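Local coordinates for salicylaldehyde dehydrogenase NahF (PDB 4JZ6), which catalyses the NAD+-dependent oxidation of aldehydes with broad substrate specificity, converting salicylaldehyde to salicylate in naphthalene degradation, at the interface of chains A and B. Numbering follows the deposited sequence. Chains: chain A/B, Salicylaldehyde dehydrogenase NahF.

Contact 1: the interface of chains A and B. Residues chain A 446-448, 462; chain B 487-490.
The indole of B:Trp488 meets chain A at the CE3 corner of its benzo ring, where the thiol sulfur A:Cys447 SG stands 3.8 Å from B:Trp488 CE3, close to the ring plane rather than over a face. The backbone carbonyl of A:Pro462 lies off that plane, toward one face but beyond the rim, with its O 3.8 Å from B:Trp488 CB. The tryptophan side chain leaves the paired strands on the A:Cys447 side, and chi1 of 173°, CG anti to the backbone N, helps bring CE3 to the sulfur. Beneath it the backbones run parallel and are stitched by a ladder: B:Trp488 N donates almost straight to A:Gly446 O at 2.9 Å, A:Val448 N returns a bond to B:Trp488 O at 2.9 Å, and B:Thr490 N donates to A:Val448 O at 3.0 Å. B:Trp488 is thus gripped through both its N and its O. On the opposite face of the ladder, A:Val448 packs its CG2 against B:Lys487 CD at 3.6 Å, while its other methyl, CG1, faces B:Leu489 CD1 at 4.1 Å. The lysine chain bends at chi3 (-69°), keeping CE beside the same valine methyl. An alanine at B:Lys487 would strip this aliphatic cover and would probably leave A:Val448 CG2 without its packing partner. Strand 485-491 of chain B thereby extends the sheet of chain A alongside strand 447-450, a strand exchange typical of aldehyde dehydrogenase dimers.

Contact 2: the interface of chains A and B. Residues chain A 446, 462, 473, 478; chain B 140, 151, 486, 488.
Strand 485-491 of chain B, with B:Thr151 of strand 148-154 beside it, meets loop residues of chain A: A:Pro462, A:Arg473 and A:Ala478. B:Leu486 and A:Pro462 form the apolar centre, their side chains crossing at about a right angle. The leucine methyl CD2 does the touching, 3.7 Å from A:Pro462 CB, and the same methyl also touches A:Ala478, with B:Leu486 CD2 3.9 Å from A:Ala478 CB. With chi1 at 178° and chi2 at 67°, CD2 is brought up against the proline and alanine carbons, which lie side by side. Farther along the same proline ring, B:Thr151 CG2 sits 3.6 Å from A:Pro462 CG and equally near CD. The threonine's chi1 of 58° turns its hydroxyl away from the proline and presents the methyl instead; two methyls, from the threonine and the leucine, thus meet neighbouring parts of the ring's CB-CG-CD side. Beside the backbone bond between B:Trp488 and A:Gly446, A:Arg473 adds a water-mediated polar link; its chain bends at chi2 and chi3. Its guanidinium presents an edge to the backbone carbonyl of B:Leu486, but no N-H is aimed at that oxygen, and no direct hydrogen bond forms. Water 1 supplies the link, 3.2 Å from A:Arg473 NH2 and 2.9 Å from B:Leu486 O.

Contact 3: the interface of chains A and B. Residues chain A 430-431, 433, 451; chain B 491, 494.
A chi1 of -56° sets the phenyl ring of B:Phe494 opposite its own carbonyl carbon and sends it toward A:Asn451 and A:Ile433, while A:Ile433, with chi2 at 105°, turns its terminal methyl to the ring. The two side chains approach from opposite directions, A:Ile433 CD1 reaching B:Phe494 CZ at 3.6 Å, obliquely at the rim rather than over the ring centre. From the same side of the ring plane comes the carboxamide of A:Asn451, its nitrogen ND2 3.4 Å from B:Phe494 CE1. Amide and ring planes are inclined by 64°, so the two groups do not stack. The amide is oriented from within chain A: A:Gly430 N donates to A:Asn451 OD1 at 3.0 Å, and ND2 makes a weak bond to A:Gly430 O. This pairing, one bond of it weak, probably sets the rotation of the amide and leaves its nitrogen toward the phenyl. Beyond the far end of the ring, the backbone carbonyl A:Arg431 O lies 3.9 Å from B:Phe494 CZ. Backbone carbonyls add a bridged link, with water 2 lying 2.7 Å from A:Asn451 O and 2.8 Å from B:Phe494 O. B:Ile491 makes a looser approach to A:Ile433. B:Phe494 lies shortly after strand 485-491 of chain B, and its ring docks where chain A leaves strand 425-429, begins helix 433-442 and emerges from strand 447-450.

Contact 1: the interface of chains A and B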
loop_
_atom_site.group_PDB
_atom_site.type_symbol
_atom_site.label_atom_id
_atom_site.label_comp_id
_atom_site.label_asym_id
_atom_site.label_seq_id
_atom_site.Cartn_x
_atom_site.Cartn_y
_atom_site.Cartn_z
ATOM N N GLY A 446 8.349 13.347 0.994
ATOM C CA GLY A 446 7.149 13.209 1.794
ATOM C C GLY A 446 6.905 14.434 2.652
ATOM O O GLY A 446 5.758 14.772 2.943
ATOM N N CYS A 447 7.985 15.094 3.064
ATOM C CA CYS A 447 7.889 16.308 3.870
ATOM C C CYS A 447 8.758 17.423 3.291
ATOM O O CYS A 447 9.961 17.234 3.077
ATOM C CB CYS A 447 8.320 16.023 5.304
ATOM S SG CYS A 447 7.572 14.545 6.014
ATOM N N VAL A 448 8.145 18.579 3.038
ATOM C CA VAL A 448 8.867 19.759 2.557
ATOM C C VAL A 448 8.632 20.935 3.507
ATOM O O VAL A 448 7.488 21.281 3.810
ATOM C CB VAL A 448 8.426 20.155 1.132
ATOM C CG1 VAL A 448 9.089 21.446 0.708
ATOM C CG2 VAL A 448 8.756 19.045 0.155
ATOM N N PRO A 462 0.607 13.880 8.109
ATOM C CA PRO A 462 1.064 12.571 7.635
ATOM C C PRO A 462 2.581 12.520 7.603
ATOM O O PRO A 462 3.213 13.491 7.172
ATOM C CB PRO A 462 0.504 12.500 6.210
ATOM C CG PRO A 462 0.336 13.909 5.800
ATOM C CD PRO A 462 -0.089 14.628 7.051
ATOM N N LYS B 487 2.069 14.983 0.140
ATOM C CA LYS B 487 3.197 15.734 0.661
ATOM C C LYS B 487 2.768 16.634 1.816
ATOM O O LYS B 487 1.768 17.345 1.727
ATOM C CB LYS B 487 3.831 16.564 -0.453
ATOM C CG LYS B 487 4.951 17.471 0.018
ATOM C CD LYS B 487 5.487 18.307 -1.129
ATOM C CE LYS B 487 6.244 17.452 -2.142
ATOM N NZ LYS B 487 6.665 18.245 -3.340
ATOM N N TRP B 488 3.518 16.581 2.908
ATOM C CA TRP B 488 3.273 17.469 4.028
ATOM C C TRP B 488 4.179 18.669 3.849
ATOM O O TRP B 488 5.403 18.530 3.860
ATOM C CB TRP B 488 3.569 16.772 5.355
ATOM C CG TRP B 488 3.495 17.690 6.543
ATOM C CD1 TRP B 488 2.595 18.704 6.749
ATOM C CD2 TRP B 488 4.370 17.692 7.680
ATOM N NE1 TRP B 488 2.853 19.327 7.950
ATOM C CE2 TRP B 488 3.940 18.730 8.537
ATOM C CE3 TRP B 488 5.467 16.911 8.062
ATOM C CZ2 TRP B 488 4.569 19.002 9.751
ATOM C CZ3 TRP B 488 6.091 17.187 9.268
ATOM C CH2 TRP B 488 5.639 18.220 10.098
ATOM N N LEU B 489 3.575 19.842 3.664
ATOM C CA LEU B 489 4.331 21.066 3.412
ATOM C C LEU B 489 4.067 22.134 4.472
ATOM O O LEU B 489 2.922 22.361 4.871
ATOM C CB LEU B 489 4.016 21.618 2.020
ATOM C CG LEU B 489 4.790 22.862 1.574
ATOM C CD1 LEU B 489 5.242 22.716 0.127
ATOM C CD2 LEU B 489 3.939 24.108 1.741
ATOM N N THR B 490 5.132 22.787 4.922
ATOM C CA THR B 490 4.996 23.877 5.871
ATOM C C THR B 490 5.587 25.150 5.310
ATOM O O THR B 490 6.549 25.111 4.537
ATOM C CB THR B 490 5.692 23.567 7.205
ATOM O OG1 THR B 490 7.078 23.281 6.965
ATOM C CG2 THR B 490 5.027 22.375 7.883
#

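Contact 2: the interface of chains A and B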
loop_
_atom_site.group_PDB
_atom_site.type_symbol
_atom_site.label_atom_id
_atom_site.label_comp_id
_atom_site.label_asym_id
_atom_site.label_seq_id
_atom_site.Cartn_x
_atom_site.Cartn_y
_atom_site.Cartn_z
ATOM N N GLY A 446 8.349 13.347 0.994
ATOM C CA GLY A 446 7.149 13.209 1.794
ATOM C C GLY A 446 6.905 14.434 2.652
ATOM O O GLY A 446 5.758 14.772 2.943
ATOM N N PRO A 462 0.607 13.880 8.109
ATOM C CA PRO A 462 1.064 12.571 7.635
ATOM C C PRO A 462 2.581 12.520 7.603
ATOM O O PRO A 462 3.213 13.491 7.172
ATOM C CB PRO A 462 0.504 12.500 6.210
ATOM C CG PRO A 462 0.336 13.909 5.800
ATOM C CD PRO A 462 -0.089 14.628 7.051
ATOM N N ARG A 473 1.949 5.481 5.473
ATOM C CA ARG A 473 2.042 6.703 6.259
ATOM C C ARG A 473 1.582 6.554 7.718
ATOM O O ARG A 473 0.515 6.003 7.992
ATOM C CB ARG A 473 1.247 7.812 5.560
ATOM C CG ARG A 473 1.944 9.160 5.535
ATOM C CD ARG A 473 2.335 9.582 4.121
ATOM N NE ARG A 473 3.437 8.791 3.581
ATOM C CZ ARG A 473 4.113 9.092 2.473
ATOM N NH1 ARG A 473 5.095 8.302 2.062
ATOM N NH2 ARG A 473 3.818 10.181 1.779
ATOM N N ALA A 478 -4.156 10.203 7.256
ATOM C CA ALA A 478 -3.725 9.151 6.331
ATOM C C ALA A 478 -3.417 7.813 7.007
ATOM O O ALA A 478 -3.487 6.757 6.379
ATOM C CB ALA A 478 -2.528 9.616 5.528
ATOM N N ILE B 140 -3.909 22.183 7.791
ATOM C CA ILE B 140 -3.957 21.544 9.100
ATOM C C ILE B 140 -3.477 22.466 10.221
ATOM O O ILE B 140 -2.459 23.148 10.079
ATOM C CB ILE B 140 -3.100 20.260 9.094
ATOM C CG1 ILE B 140 -3.451 19.390 7.881
ATOM C CG2 ILE B 140 -3.272 19.486 10.387
ATOM C CD1 ILE B 140 -2.603 18.148 7.761
ATOM N N THR B 151 -1.284 19.564 3.482
ATOM C CA THR B 151 -0.932 18.423 2.653
ATOM C C THR B 151 -1.266 18.720 1.206
ATOM O O THR B 151 -2.250 19.398 0.914
ATOM C CB THR B 151 -1.694 17.169 3.049
ATOM O OG1 THR B 151 -3.102 17.423 2.962
ATOM C CG2 THR B 151 -1.331 16.765 4.460
ATOM N N LEU B 486 1.348 12.164 -1.546
ATOM C CA LEU B 486 0.846 12.985 -0.453
ATOM C C LEU B 486 2.033 13.661 0.212
ATOM O O LEU B 486 2.906 12.999 0.765
ATOM C CB LEU B 486 0.063 12.150 0.565
ATOM C CG LEU B 486 -0.457 12.926 1.779
ATOM C CD1 LEU B 486 -1.532 13.916 1.369
ATOM C CD2 LEU B 486 -0.980 11.974 2.840
ATOM N N TRP B 488 3.518 16.581 2.908
ATOM C CA TRP B 488 3.273 17.469 4.028
ATOM C C TRP B 488 4.179 18.669 3.849
ATOM O O TRP B 488 5.403 18.530 3.860
ATOM C CB TRP B 488 3.569 16.772 5.355
ATOM C CG TRP B 488 3.495 17.690 6.543
ATOM C CD1 TRP B 488 2.595 18.704 6.749
ATOM C CD2 TRP B 488 4.370 17.692 7.680
ATOM N NE1 TRP B 488 2.853 19.327 7.950
ATOM C CE2 TRP B 488 3.940 18.730 8.537
ATOM C CE3 TRP B 488 5.467 16.911 8.062
ATOM C CZ2 TRP B 488 4.569 19.002 9.751
ATOM C CZ3 TRP B 488 6.091 17.187 9.268
ATOM C CH2 TRP B 488 5.639 18.220 10.098
HETATM O O HOH W 1 2.835 12.519 3.675
#

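Contact 3: the interface of chains A and B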
loop_
_atom_site.group_PDB
_atom_site.type_symbol
_atom_site.label_atom_id
_atom_site.label_comp_id
_atom_site.label_asym_id
_atom_site.label_seq_id
_atom_site.Cartn_x
_atom_site.Cartn_y
_atom_site.Cartn_z
ATOM N N GLY A 430 14.726 30.263 1.323
ATOM C CA GLY A 430 14.811 31.356 0.375
ATOM C C GLY A 430 13.927 32.499 0.823
ATOM O O GLY A 430 12.813 32.277 1.293
ATOM N N ARG A 431 14.418 33.726 0.692
ATOM C CA ARG A 431 13.624 34.893 1.060
ATOM C C ARG A 431 12.414 35.120 0.142
ATOM O O ARG A 431 11.382 35.611 0.598
ATOM C CB ARG A 431 14.499 36.144 1.151
ATOM C CG ARG A 431 15.330 36.207 2.417
ATOM C CD ARG A 431 16.063 37.528 2.551
ATOM N NE ARG A 431 16.458 37.768 3.936
ATOM C CZ ARG A 431 17.681 37.566 4.416
ATOM N NH1 ARG A 431 18.651 37.126 3.617
ATOM N NH2 ARG A 431 17.935 37.811 5.696
ATOM N N ILE A 433 9.551 33.471 -1.218
ATOM C CA ILE A 433 8.801 32.266 -0.922
ATOM C C ILE A 433 8.130 31.680 -2.178
ATOM O O ILE A 433 8.001 30.455 -2.309
ATOM C CB ILE A 433 7.804 32.493 0.242
ATOM C CG1 ILE A 433 8.530 32.366 1.588
ATOM C CG2 ILE A 433 6.671 31.477 0.203
ATOM C CD1 ILE A 433 8.792 33.663 2.286
ATOM N N ASN A 451 11.571 27.321 4.566
ATOM C CA ASN A 451 12.295 28.018 5.622
ATOM C C ASN A 451 12.170 27.301 6.975
ATOM O O ASN A 451 12.001 27.929 8.017
ATOM C CB ASN A 451 11.861 29.481 5.701
ATOM C CG ASN A 451 12.191 30.250 4.439
ATOM O OD1 ASN A 451 13.316 30.206 3.949
ATOM N ND2 ASN A 451 11.206 30.954 3.901
ATOM N N ILE B 491 4.994 26.277 5.691
ATOM C CA ILE B 491 5.544 27.580 5.347
ATOM C C ILE B 491 5.794 28.334 6.646
ATOM O O ILE B 491 4.857 28.705 7.351
ATOM C CB ILE B 491 4.600 28.380 4.432
ATOM C CG1 ILE B 491 4.200 27.542 3.214
ATOM C CG2 ILE B 491 5.270 29.668 3.980
ATOM C CD1 ILE B 491 3.253 28.246 2.291
ATOM N N PHE B 494 10.771 33.383 9.076
ATOM C CA PHE B 494 12.221 33.387 8.994
ATOM C C PHE B 494 12.816 33.200 10.387
ATOM O O PHE B 494 13.678 32.346 10.595
ATOM C CB PHE B 494 12.728 34.676 8.345
ATOM C CG PHE B 494 12.155 34.931 6.976
ATOM C CD1 PHE B 494 12.335 34.017 5.953
ATOM C CD2 PHE B 494 11.442 36.086 6.712
ATOM C CE1 PHE B 494 11.812 34.248 4.702
ATOM C CE2 PHE B 494 10.921 36.321 5.458
ATOM C CZ PHE B 494 11.106 35.402 4.453
HETATM O O HOH W 2 13.340 29.791 9.407
#

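Contacts 1 and 2 are neighbours, their C-alpha centres about 6 Å apart, and share A:Gly446, A:Pro462 and B:Trp488. Contact 3 lies about 15 Å from contact 1 and about 20 Å from contact 2. Strand 485-491 of chain B runs through all three, so one C-terminal segment follows the partner's surface from loops through strand pairing to the helix 433-442 region. Contacts 1 and 2 are centred about 11 and 10 Å from A:Glu267, the predicted active-site residue, so dimer packing may help support the catalytic region. Two-fold symmetry repeats each contact with the chains exchanged.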